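Local coordinates for protein SidF, inhibitor of growth family, member 3 (Legionella pneumophila subsp. pneumophila, PDB 4FYE) that acts as a phosphoinositide phosphatase, probably removing the 3-phosphate from the inositol ring of phosphatidylinositol 3,4,5-trisphosphate in membranes, at residues H682-G687 and N692-D697; E330-A335 and R339-K344; S88-D93 and L100-I105. The protein carries 1 engineered substitution. One frame throughout, in Å; residues are numbered along the deposited sequence.

Interaction 1 (H682-G687 and N692-D697)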
loop_
_atom_site.group_PDB
_atom_site.type_symbol
_atom_site.label_atom_id
_atom_site.label_comp_id
_atom_site.label_asym_id
_atom_site.label_seq_id
_atom_site.Cartn_x
_atom_site.Cartn_y
_atom_site.Cartn_z
ATOM N N HIS A 682 -1.030 -3.680 22.730
ATOM C CA HIS A 682 -0.690 -2.584 23.654
ATOM C C HIS A 682 -1.645 -1.414 23.498
ATOM O O HIS A 682 -1.911 -0.948 22.387
ATOM C CB HIS A 682 0.786 -2.121 23.595
ATOM C CG HIS A 682 1.123 -1.097 24.675
ATOM N ND1 HIS A 682 0.928 0.259 24.506
ATOM C CD2 HIS A 682 1.534 -1.267 26.002
ATOM C CE1 HIS A 682 1.243 0.905 25.638
ATOM N NE2 HIS A 682 1.613 -0.024 26.561
ATOM N N ARG A 683 -2.192 -0.970 24.622
ATOM C CA ARG A 683 -3.151 0.109 24.668
ATOM C C ARG A 683 -2.399 1.452 24.827
ATOM O O ARG A 683 -1.875 1.747 25.911
ATOM C CB ARG A 683 -4.172 -0.115 25.858
ATOM C CG ARG A 683 -5.107 -1.349 25.738
ATOM C CD ARG A 683 -5.930 -1.403 24.413
ATOM N NE ARG A 683 -5.167 -1.723 23.174
ATOM C CZ ARG A 683 -5.575 -1.375 21.922
ATOM N NH1 ARG A 683 -6.714 -0.671 21.721
ATOM N NH2 ARG A 683 -4.865 -1.708 20.831
ATOM N N ARG A 684 -2.375 2.282 23.781
ATOM C CA ARG A 684 -1.623 3.555 23.889
ATOM C C ARG A 684 -2.282 4.472 24.885
ATOM O O ARG A 684 -3.517 4.498 24.987
ATOM C CB ARG A 684 -1.445 4.250 22.527
ATOM C CG ARG A 684 -0.240 3.759 21.761
ATOM C CD ARG A 684 -0.571 3.056 20.431
ATOM N NE ARG A 684 -0.773 1.623 20.558
ATOM C CZ ARG A 684 -0.337 0.655 19.726
ATOM N NH1 ARG A 684 0.401 0.884 18.663
ATOM N NH2 ARG A 684 -0.637 -0.614 20.022
ATOM N N THR A 685 -1.477 5.205 25.651
ATOM C CA THR A 685 -2.020 6.068 26.725
ATOM C C THR A 685 -1.738 7.542 26.542
ATOM O O THR A 685 -2.347 8.306 27.242
ATOM C CB THR A 685 -1.502 5.674 28.116
ATOM O OG1 THR A 685 -0.075 5.708 28.090
ATOM C CG2 THR A 685 -1.936 4.256 28.486
ATOM N N HIS A 686 -0.842 7.953 25.635
ATOM C CA HIS A 686 -0.696 9.397 25.292
ATOM C C HIS A 686 -0.156 10.242 26.437
ATOM O O HIS A 686 -0.308 11.462 26.452
ATOM C CB HIS A 686 -2.027 9.991 24.770
ATOM C CG HIS A 686 -2.784 9.041 23.874
ATOM N ND1 HIS A 686 -3.834 8.295 24.309
ATOM C CD2 HIS A 686 -2.570 8.674 22.542
ATOM C CE1 HIS A 686 -4.281 7.533 23.295
ATOM N NE2 HIS A 686 -3.488 7.750 22.226
ATOM N N GLY A 687 0.482 9.579 27.382
ATOM C CA GLY A 687 0.944 10.170 28.639
ATOM C C GLY A 687 2.295 10.851 28.510
ATOM O O GLY A 687 2.894 10.875 27.428
ATOM N N ASN A 692 7.662 1.330 25.489
ATOM C CA ASN A 692 8.457 1.237 24.274
ATOM C C ASN A 692 7.667 1.092 22.996
ATOM O O ASN A 692 7.990 1.756 21.998
ATOM C CB ASN A 692 9.418 0.097 24.409
ATOM C CG ASN A 692 10.544 0.456 25.313
ATOM O OD1 ASN A 692 11.178 -0.407 25.881
ATOM N ND2 ASN A 692 10.819 1.741 25.425
ATOM N N VAL A 693 6.613 0.276 23.024
ATOM C CA VAL A 693 5.732 0.174 21.849
ATOM C C VAL A 693 5.168 1.507 21.403
ATOM O O VAL A 693 5.192 1.816 20.208
ATOM C CB VAL A 693 4.610 -0.859 22.003
ATOM C CG1 VAL A 693 5.163 -2.219 21.649
ATOM C CG2 VAL A 693 4.181 -0.936 23.430
ATOM N N GLU A 694 4.746 2.319 22.371
ATOM C CA GLU A 694 4.054 3.594 22.063
ATOM C C GLU A 694 5.065 4.572 21.523
ATOM O O GLU A 694 4.758 5.407 20.655
ATOM C CB GLU A 694 3.327 4.169 23.296
ATOM C CG GLU A 694 2.719 5.503 23.070
ATOM C CD GLU A 694 1.481 5.740 23.913
ATOM O OE1 GLU A 694 1.233 4.877 24.819
ATOM O OE2 GLU A 694 0.788 6.791 23.674
ATOM N N GLN A 695 6.283 4.412 22.007
ATOM C CA GLN A 695 7.370 5.260 21.565
ATOM C C GLN A 695 7.668 4.960 20.074
ATOM O O GLN A 695 7.901 5.884 19.271
ATOM C CB GLN A 695 8.608 5.076 22.475
ATOM C CG GLN A 695 9.633 6.164 22.211
ATOM C CD GLN A 695 11.092 5.819 22.572
ATOM O OE1 GLN A 695 12.016 6.282 21.876
ATOM N NE2 GLN A 695 11.313 5.028 23.659
ATOM N N LEU A 696 7.644 3.676 19.709
ATOM C CA LEU A 696 7.764 3.322 18.294
ATOM C C LEU A 696 6.576 3.893 17.551
ATOM O O LEU A 696 6.714 4.483 16.473
ATOM C CB LEU A 696 7.782 1.802 18.107
ATOM C CG LEU A 696 8.623 1.194 16.966
ATOM C CD1 LEU A 696 8.144 -0.177 16.528
ATOM C CD2 LEU A 696 8.901 2.031 15.736
ATOM N N ASP A 697 5.384 3.694 18.101
ATOM C CA ASP A 697 4.210 4.073 17.366
ATOM C C ASP A 697 4.331 5.591 17.045
ATOM O O ASP A 697 3.935 6.006 16.004
ATOM C CB ASP A 697 2.938 3.696 18.162
ATOM C CG ASP A 697 1.676 3.570 17.275
ATOM O OD1 ASP A 697 1.785 3.246 16.055
ATOM O OD2 ASP A 697 0.557 3.755 17.814
#
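One face of the His682 imidazole is covered by Val693, whose CG2 stands 3.6 Å from the ring centroid in a CH-pi contact, while OE1 of Glu694 lies at the ring's edge. The guanidinium of Arg684 is held by its edge: OD2 of Asp697 and the carbonyl oxygen of His682 both lie near its plane. Phe679 makes a cation-pi contact with it, and the backbone C of Arg684 lies over one face of the His686 ring. These groups join an irregular loop, entered at the end of helix 678-681, to the first turn and a half of helix 692-699, a helix-to-helix connection held by side chains of the second helix. His682 reaches the helix because its CG is anti to the backbone N (chi1 -174°), which carries the ring over to Val693, and a branched, apolar residue suits that flat surface.

Glu694 takes hold of the loop backbone. Its extended chain presents both carboxylate oxygens to successive N-H groups: OE1 accepts from Thr685 N at 2.9 Å and OE2 from His686 N at 2.8 Å, each on its syn side and somewhat out of the carboxylate plane. Two bonds from neighbouring peptides fix the rotation of the carboxylate, and its place near the start of a helix would probably stabilise the negative charge. The aliphatic part of Arg684 runs past it the opposite way, with CG 3.4 Å from CD of Glu694.

His686 NE2 is hydrogen-bonded to the carbonyl of Phe727, and Asp697 OD2 also accepts from Ala728 N. Arg684, bent at chi2 and chi3, folds back on its own loop: NH2 donates to the carbonyl O of His682 at 2.7 Å and also to that of Phe679. Its NH1 bridges to Asp697 OD2 at 3.0 Å, meeting that oxygen from above the carboxylate plane.

Interaction 2 (E330-A335 and R339-K344)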
loop_
_atom_site.group_PDB
_atom_site.type_symbol
_atom_site.label_atom_id
_atom_site.label_comp_id
_atom_site.label_asym_id
_atom_site.label_seq_id
_atom_site.Cartn_x
_atom_site.Cartn_y
_atom_site.Cartn_z
ATOM N N GLU A 330 31.900 -15.003 -20.326
ATOM C CA GLU A 330 32.157 -13.694 -19.742
ATOM C C GLU A 330 30.936 -12.766 -19.719
ATOM O O GLU A 330 30.287 -12.496 -20.732
ATOM C CB GLU A 330 33.367 -13.006 -20.383
ATOM C CG GLU A 330 33.570 -13.318 -21.861
ATOM C CD GLU A 330 33.866 -12.080 -22.685
ATOM O OE1 GLU A 330 34.773 -12.145 -23.544
ATOM O OE2 GLU A 330 33.187 -11.041 -22.477
ATOM N N LEU A 331 30.626 -12.283 -18.531
ATOM C CA LEU A 331 29.681 -11.193 -18.377
ATOM C C LEU A 331 30.415 -9.892 -18.730
ATOM O O LEU A 331 31.638 -9.806 -18.577
ATOM C CB LEU A 331 29.174 -11.123 -16.932
ATOM C CG LEU A 331 28.516 -12.336 -16.266
ATOM C CD1 LEU A 331 28.993 -12.503 -14.818
ATOM C CD2 LEU A 331 27.000 -12.233 -16.355
ATOM N N PRO A 332 29.680 -8.880 -19.214
ATOM C CA PRO A 332 30.289 -7.601 -19.565
ATOM C C PRO A 332 30.884 -6.837 -18.377
ATOM O O PRO A 332 30.410 -6.983 -17.254
ATOM C CB PRO A 332 29.120 -6.830 -20.168
ATOM C CG PRO A 332 28.279 -7.898 -20.774
ATOM C CD PRO A 332 28.313 -8.988 -19.750
ATOM N N PRO A 333 31.925 -6.025 -18.638
ATOM C CA PRO A 333 32.609 -5.283 -17.579
ATOM C C PRO A 333 31.688 -4.314 -16.819
ATOM O O PRO A 333 31.808 -4.184 -15.593
ATOM C CB PRO A 333 33.703 -4.519 -18.347
ATOM C CG PRO A 333 33.954 -5.339 -19.575
ATOM C CD PRO A 333 32.596 -5.857 -19.949
ATOM N N ASP A 334 30.777 -3.651 -17.531
ATOM C CA ASP A 334 29.898 -2.661 -16.912
ATOM C C ASP A 334 28.812 -3.346 -16.052
ATOM O O ASP A 334 27.959 -4.078 -16.585
ATOM C CB ASP A 334 29.265 -1.777 -17.999
ATOM C CG ASP A 334 28.842 -0.413 -17.476
ATOM O OD1 ASP A 334 27.933 -0.333 -16.617
ATOM O OD2 ASP A 334 29.437 0.596 -17.932
ATOM N N ALA A 335 28.847 -3.103 -14.735
ATOM C CA ALA A 335 27.956 -3.758 -13.790
ATOM C C ALA A 335 26.509 -3.731 -14.259
ATOM O O ALA A 335 25.824 -4.773 -14.261
ATOM C CB ALA A 335 28.078 -3.147 -12.416
ATOM N N ARG A 339 24.093 -7.097 -14.962
ATOM C CA ARG A 339 22.753 -7.365 -14.451
ATOM C C ARG A 339 21.722 -7.463 -15.576
ATOM O O ARG A 339 20.866 -8.366 -15.552
ATOM C CB ARG A 339 22.280 -6.387 -13.336
ATOM C CG ARG A 339 21.001 -6.875 -12.662
ATOM C CD ARG A 339 20.823 -6.193 -11.341
ATOM N NE ARG A 339 19.531 -6.476 -10.732
ATOM C CZ ARG A 339 19.315 -7.433 -9.816
ATOM N NH1 ARG A 339 20.276 -8.287 -9.374
ATOM N NH2 ARG A 339 18.118 -7.532 -9.343
ATOM N N ALA A 340 21.773 -6.565 -16.562
ATOM C CA ALA A 340 20.743 -6.627 -17.618
ATOM C C ALA A 340 20.749 -8.024 -18.287
ATOM O O ALA A 340 19.696 -8.588 -18.584
ATOM C CB ALA A 340 20.966 -5.522 -18.681
ATOM N N GLN A 341 21.947 -8.524 -18.571
ATOM C CA GLN A 341 22.104 -9.758 -19.311
ATOM C C GLN A 341 21.578 -10.926 -18.450
ATOM O O GLN A 341 20.863 -11.797 -18.922
ATOM C CB GLN A 341 23.585 -9.945 -19.676
ATOM C CG GLN A 341 23.824 -11.050 -20.666
ATOM C CD GLN A 341 25.318 -11.442 -20.788
ATOM O OE1 GLN A 341 26.090 -11.406 -19.809
ATOM N NE2 GLN A 341 25.724 -11.831 -21.994
ATOM N N LEU A 342 21.932 -10.921 -17.172
ATOM C CA LEU A 342 21.398 -11.846 -16.204
ATOM C C LEU A 342 19.878 -11.811 -16.160
ATOM O O LEU A 342 19.258 -12.860 -16.148
ATOM C CB LEU A 342 21.943 -11.501 -14.825
ATOM C CG LEU A 342 23.174 -12.260 -14.339
ATOM C CD1 LEU A 342 23.767 -13.188 -15.396
ATOM C CD2 LEU A 342 24.187 -11.310 -13.719
ATOM N N ILE A 343 19.271 -10.624 -16.162
ATOM C CA ILE A 343 17.820 -10.554 -16.021
ATOM C C ILE A 343 17.150 -11.127 -17.246
ATOM O O ILE A 343 16.225 -11.949 -17.159
ATOM C CB ILE A 343 17.342 -9.141 -15.748
ATOM C CG1 ILE A 343 17.761 -8.774 -14.342
ATOM C CG2 ILE A 343 15.806 -9.036 -15.876
ATOM C CD1 ILE A 343 17.561 -7.278 -14.037
ATOM N N LYS A 344 17.683 -10.737 -18.390
ATOM C CA LYS A 344 17.198 -11.223 -19.658
ATOM C C LYS A 344 17.295 -12.757 -19.777
ATOM O O LYS A 344 16.357 -13.391 -20.171
ATOM C CB LYS A 344 17.943 -10.549 -20.827
ATOM C CG LYS A 344 17.440 -11.085 -22.162
ATOM C CD LYS A 344 18.371 -10.915 -23.344
ATOM C CE LYS A 344 17.968 -11.937 -24.392
ATOM N NZ LYS A 344 18.403 -11.488 -25.742
#
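This is a local contact, in which the irregular lead-in 330-335 folds back against the early turns of the helix it starts, at the periphery of the chain. On the loop side, Leu331 and Pro332 touch through their side chains and Ala335 through its carbonyl oxygen. CD2 of Leu331 lies 3.5 Å from CD1 of Leu342, the side chains crossing at about a right angle, and CD of Pro332 meets OE1 of Gln341 at 3.3 Å. Gln341 suits this half-covered place: with CG anti to the backbone N (chi1 -169°) and the chain extended, its methylenes carry the amide out to the proline ring.

The motif is an N-capped helix start. Asp334 sits at the N-cap and its OD1 makes a weak hydrogen bond to Glu336 N, while Ala335 O receives the nearly straight helical i+4 to i bond from Arg339 N, 3.0 Å long. Helix 335-349 packs onto strand 391-399 through Ala340 and Ile343, and Leu342 also touches Leu318 and Trp319 of helix 315-320. The extended Arg339 leads away from the loop, its guanidinium hydrogen-bonded to Asn315 OD1 and to the carbonyl oxygens of Met313 and Thr6.

Interaction 3 (S88-D93 and L100-I105)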
loop_
_atom_site.group_PDB
_atom_site.type_symbol
_atom_site.label_atom_id
_atom_site.label_comp_id
_atom_site.label_asym_id
_atom_site.label_seq_id
_atom_site.Cartn_x
_atom_site.Cartn_y
_atom_site.Cartn_z
ATOM N N SER A 88 1.406 26.357 -14.352
ATOM C CA SER A 88 1.409 25.295 -15.351
ATOM C C SER A 88 0.171 25.460 -16.246
ATOM O O SER A 88 0.305 25.443 -17.460
ATOM C CB SER A 88 1.465 23.929 -14.679
ATOM O OG SER A 88 1.567 22.915 -15.646
ATOM N N LEU A 89 -0.995 25.708 -15.642
ATOM C CA LEU A 89 -2.242 25.911 -16.403
ATOM C C LEU A 89 -2.244 27.120 -17.291
ATOM O O LEU A 89 -2.631 27.006 -18.467
ATOM C CB LEU A 89 -3.488 25.931 -15.514
ATOM C CG LEU A 89 -4.440 24.726 -15.574
ATOM C CD1 LEU A 89 -3.783 23.452 -16.082
ATOM C CD2 LEU A 89 -5.208 24.483 -14.281
ATOM N N ILE A 90 -1.804 28.269 -16.769
ATOM C CA ILE A 90 -1.738 29.464 -17.642
ATOM C C ILE A 90 -0.664 29.369 -18.731
ATOM O O ILE A 90 -0.784 30.018 -19.764
ATOM C CB ILE A 90 -1.752 30.846 -16.907
ATOM C CG1 ILE A 90 -0.461 31.141 -16.160
ATOM C CG2 ILE A 90 -2.932 30.950 -15.928
ATOM C CD1 ILE A 90 -0.739 31.766 -14.788
ATOM N N ASP A 91 0.361 28.541 -18.510
ATOM C CA ASP A 91 1.411 28.299 -19.523
ATOM C C ASP A 91 0.906 27.425 -20.661
ATOM O O ASP A 91 1.203 27.685 -21.822
ATOM C CB ASP A 91 2.687 27.679 -18.927
ATOM C CG ASP A 91 3.679 28.726 -18.379
ATOM O OD1 ASP A 91 3.322 29.924 -18.211
ATOM O OD2 ASP A 91 4.833 28.332 -18.088
ATOM N N LYS A 92 0.119 26.412 -20.347
ATOM C CA LYS A 92 -0.348 25.560 -21.414
ATOM C C LYS A 92 -1.684 26.017 -22.006
ATOM O O LYS A 92 -2.204 25.352 -22.896
ATOM C CB LYS A 92 -0.343 24.077 -21.001
ATOM C CG LYS A 92 -1.612 23.590 -20.321
ATOM C CD LYS A 92 -1.548 22.097 -20.052
ATOM C CE LYS A 92 -0.339 21.754 -19.200
ATOM N NZ LYS A 92 -0.585 20.443 -18.542
ATOM N N ASP A 93 -2.214 27.163 -21.563
ATOM C CA ASP A 93 -3.552 27.609 -22.013
ATOM C C ASP A 93 -3.532 28.415 -23.319
ATOM O O ASP A 93 -2.462 28.829 -23.770
ATOM C CB ASP A 93 -4.415 28.237 -20.882
ATOM C CG ASP A 93 -4.194 29.753 -20.673
ATOM O OD1 ASP A 93 -3.725 30.476 -21.584
ATOM O OD2 ASP A 93 -4.540 30.233 -19.567
ATOM N N LEU A 100 1.326 38.747 -17.025
ATOM C CA LEU A 100 0.473 39.513 -16.136
ATOM C C LEU A 100 -0.138 38.623 -15.058
ATOM O O LEU A 100 -0.207 38.991 -13.881
ATOM C CB LEU A 100 -0.650 40.210 -16.914
ATOM C CG LEU A 100 -1.435 41.223 -16.061
ATOM C CD1 LEU A 100 -2.158 42.272 -16.908
ATOM C CD2 LEU A 100 -2.383 40.570 -15.032
ATOM N N ARG A 101 -0.583 37.451 -15.479
ATOM C CA ARG A 101 -1.342 36.595 -14.616
ATOM C C ARG A 101 -0.433 35.837 -13.679
ATOM O O ARG A 101 -0.757 35.708 -12.504
ATOM C CB ARG A 101 -2.186 35.630 -15.435
ATOM C CG ARG A 101 -3.416 36.251 -16.105
ATOM C CD ARG A 101 -4.104 35.150 -16.901
ATOM N NE ARG A 101 -3.373 34.821 -18.126
ATOM C CZ ARG A 101 -3.474 33.686 -18.820
ATOM N NH1 ARG A 101 -4.242 32.686 -18.408
ATOM N NH2 ARG A 101 -2.764 33.543 -19.930
ATOM N N LYS A 102 0.706 35.355 -14.180
ATOM C CA LYS A 102 1.686 34.668 -13.325
ATOM C C LYS A 102 2.208 35.587 -12.233
ATOM O O LYS A 102 2.190 35.222 -11.033
ATOM C CB LYS A 102 2.845 34.135 -14.137
ATOM C CG LYS A 102 2.450 32.963 -15.004
ATOM C CD LYS A 102 3.621 32.089 -15.388
ATOM C CE LYS A 102 4.525 32.816 -16.362
ATOM N NZ LYS A 102 5.104 31.711 -17.145
ATOM N N ASN A 103 2.613 36.798 -12.643
ATOM C CA ASN A 103 3.067 37.821 -11.692
ATOM C C ASN A 103 2.012 38.220 -10.685
ATOM O O ASN A 103 2.341 38.502 -9.533
ATOM C CB ASN A 103 3.633 39.069 -12.393
ATOM C CG ASN A 103 4.887 38.756 -13.182
ATOM O OD1 ASN A 103 5.469 37.669 -13.063
ATOM N ND2 ASN A 103 5.291 39.694 -14.036
ATOM N N ALA A 104 0.753 38.257 -11.105
ATOM C CA ALA A 104 -0.298 38.651 -10.168
ATOM C C ALA A 104 -0.474 37.594 -9.056
ATOM O O ALA A 104 -0.867 37.914 -7.949
ATOM C CB ALA A 104 -1.603 38.918 -10.913
ATOM N N ILE A 105 -0.143 36.349 -9.377
ATOM C CA ILE A 105 -0.431 35.206 -8.546
ATOM C C ILE A 105 0.694 35.146 -7.511
ATOM O O ILE A 105 0.434 35.038 -6.309
ATOM C CB ILE A 105 -0.341 33.898 -9.355
ATOM C CG1 ILE A 105 -1.200 33.906 -10.632
ATOM C CG2 ILE A 105 -0.620 32.719 -8.482
ATOM C CD1 ILE A 105 -2.589 33.311 -10.551
#
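Two salt bridges and one isoleucine join these segments. Arg101 NH1 donates to Asp93 OD2 at 2.7 Å with an N-H...O angle of 167°, and Lys102 NZ donates to Asp91 OD1, also at 2.7 Å. Asp93 OD2 and Asp91 OD1 each use the syn lone pair. In the first bridge the carboxylate and guanidinium are nearly coplanar, and the acceptor lies in the guanidinium plane, so the charged groups meet edge to edge from opposite directions.

Other polar atoms of this pair have further partners. Arg101 NE donates to the carbonyl of Glu97, and NH1 has a second, weak bond to the carbonyl of Ser163. Asp93 OD1 bridges to Lys98, whose NZ also donates to the carbonyl O of Ile90. Asp93 is thus shared by two cations, an arrangement that would probably favour its negative charge.

The whole is an alpha-helical hairpin. Helix 88-92 and helix 100-105 run antiparallel at 173°, and their axes approach to 10.2 Å, far enough apart for side chains to fill the interval. Ile90 does so: its CB lies over one face of the Arg101 guanidinium, with CG2 3.3 Å from Arg101 NH1, while CD1 comes within 3.4 Å of CG of Lys102. A branched residue can serve both neighbours, since chi1 of 71° sends CG1 toward the lysine and leaves CG2 for the arginine. Lys102 bends at chi3 to bring NZ round to Asp91, crossing it at about a right angle. On the flank turned to helix 167-180, Glu173 OE2 receives both Ser88 OG and Lys92 NZ, and Leu89 packs against Ala169 and Leu170.

How the interactions relate
The three contacts lie far apart, their centres forming a triangle with sides of about 48 Å. Between interactions 1 and 2 the nearest atoms are about 28 Å apart. The nearest atoms of interactions 2 and 3 are about 33 Å apart, and those of interactions 1 and 3 about 36 Å. They follow one another in series along the chain as 3, 2, 1. In phosphatases of the CX5R type the phosphate-binding loop joins a strand to a helix, here probably strand 641-645 and helix 652-668. Interaction 1 packs on that helix. Interaction 2 reaches the same four-stranded sheet through strand 391-399, at its far edge. Interaction 3 belongs to a peripheral helical region, its centre about 36 Å from the centre of the chain.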